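Local coordinates for protein sensor histidine kinase (PDB 3VA9) that probably senses a signal through this four-helix-bundle CHASE3 sensor domain and, as a whole protein, probably transfers phosphate from ATP to a histidine in two-component signalling, at residues 124-127 with 128-131. Sequence-based numbering, arbitrary orientation.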
loop_
_atom_site.group_PDB
_atom_site.type_symbol
_atom_site.label_atom_id
_atom_site.label_comp_id
_atom_site.label_asym_id
_atom_site.label_seq_id
_atom_site.Cartn_x
_atom_site.Cartn_y
_atom_site.Cartn_z
ATOM N N ARG A 124 -5.988 -2.077 -8.307
ATOM C CA ARG A 124 -4.788 -2.100 -9.136
ATOM C C ARG A 124 -3.570 -2.571 -8.344
ATOM O O ARG A 124 -2.730 -3.312 -8.860
ATOM C CB ARG A 124 -4.551 -0.733 -9.779
ATOM C CG ARG A 124 -5.535 -0.412 -10.900
ATOM C CD ARG A 124 -5.608 1.073 -11.186
ATOM N NE ARG A 124 -4.420 1.582 -11.864
ATOM C CZ ARG A 124 -4.190 2.873 -12.085
ATOM N NH1 ARG A 124 -5.059 3.781 -11.659
ATOM N NH2 ARG A 124 -3.089 3.259 -12.716
ATOM N N ILE A 125 -3.489 -2.164 -7.082
ATOM C CA ILE A 125 -2.412 -2.633 -6.222
ATOM C C ILE A 125 -2.495 -4.142 -5.981
ATOM O O ILE A 125 -1.486 -4.842 -6.074
ATOM C CB ILE A 125 -2.380 -1.887 -4.888
ATOM C CG1 ILE A 125 -1.860 -0.463 -5.099
ATOM C CG2 ILE A 125 -1.498 -2.625 -3.892
ATOM C CD1 ILE A 125 -2.300 0.504 -4.023
ATOM N N GLU A 126 -3.694 -4.643 -5.691
ATOM C CA GLU A 126 -3.888 -6.081 -5.468
ATOM C C GLU A 126 -3.471 -6.889 -6.691
ATOM O O GLU A 126 -2.812 -7.919 -6.570
ATOM C CB GLU A 126 -5.337 -6.403 -5.082
ATOM C CG GLU A 126 -5.737 -5.904 -3.696
ATOM C CD GLU A 126 -4.697 -6.225 -2.628
ATOM O OE1 GLU A 126 -4.227 -7.383 -2.573
ATOM O OE2 GLU A 126 -4.353 -5.318 -1.836
ATOM N N THR A 127 -3.853 -6.410 -7.867
ATOM C CA THR A 127 -3.395 -6.991 -9.123
ATOM C C THR A 127 -1.866 -6.947 -9.215
ATOM O O THR A 127 -1.221 -7.921 -9.620
ATOM C CB THR A 127 -3.992 -6.224 -10.319
ATOM O OG1 THR A 127 -5.422 -6.256 -10.240
ATOM C CG2 THR A 127 -3.531 -6.824 -11.649
ATOM N N SER A 128 -1.298 -5.804 -8.840
ATOM C CA SER A 128 0.145 -5.604 -8.863
ATOM C C SER A 128 0.861 -6.585 -7.934
ATOM O O SER A 128 1.901 -7.146 -8.284
ATOM C CB SER A 128 0.478 -4.168 -8.466
ATOM O OG SER A 128 1.834 -3.874 -8.715
ATOM N N LEU A 129 0.297 -6.794 -6.749
ATOM C CA LEU A 129 0.876 -7.733 -5.793
ATOM C C LEU A 129 0.771 -9.189 -6.274
ATOM O O LEU A 129 1.681 -9.985 -6.050
ATOM C CB LEU A 129 0.260 -7.544 -4.402
ATOM C CG LEU A 129 0.724 -6.280 -3.664
ATOM C CD1 LEU A 129 -0.132 -6.022 -2.454
ATOM C CD2 LEU A 129 2.193 -6.387 -3.270
ATOM N N SER A 130 -0.323 -9.527 -6.953
ATOM C CA SER A 130 -0.491 -10.871 -7.502
ATOM C C SER A 130 0.564 -11.178 -8.558
ATOM O O SER A 130 1.141 -12.266 -8.566
ATOM C CB SER A 130 -1.889 -11.057 -8.096
ATOM O OG SER A 130 -2.877 -11.050 -7.081
ATOM N N VAL A 131 0.806 -10.223 -9.451
ATOM C CA VAL A 131 1.821 -10.388 -10.486
ATOM C C VAL A 131 3.169 -10.754 -9.870
ATOM O O VAL A 131 3.854 -11.661 -10.348
ATOM C CB VAL A 131 1.978 -9.116 -11.340
ATOM C CG1 VAL A 131 3.252 -9.184 -12.159
ATOM C CG2 VAL A 131 0.766 -8.925 -12.237
#
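Four successive i to i+4 backbone bonds run through about two turns of helix 121-142, from R124 O-S128 N to T127 O-V131 N, with L129 N lying 2.7 Å from I125 O. S130 adds a side-chain bond: its hydroxyl OG, anti to the carbonyl carbon (chi1 -68°), folds back along the helix and donates to E126 O at 3.2 Å. The two donors of S130 reach that oxygen from opposite faces of the carbonyl plane, OG tilted 32° from it. A serine suits this partly exposed site because its short side chain can return to the preceding turn. With an alanine here, E126 O would probably lose the hydroxyl donor on one face of its carbonyl plane, keeping the amide bond from the other. On the buried face, I125 and L129 run side by side, CG2 of I125 touching CD1 of L129 at 3.9 Å. These branched apolar residues face the other helices of the bundle, I125 meeting L87 and L129 packing on L84, I24 and I27. This part of helix 121-142 thus has an apolar side toward the bundle, where Q28 also bonds to E126, while the hydroxyl of S130 spends its polarity on the helix's own backbone.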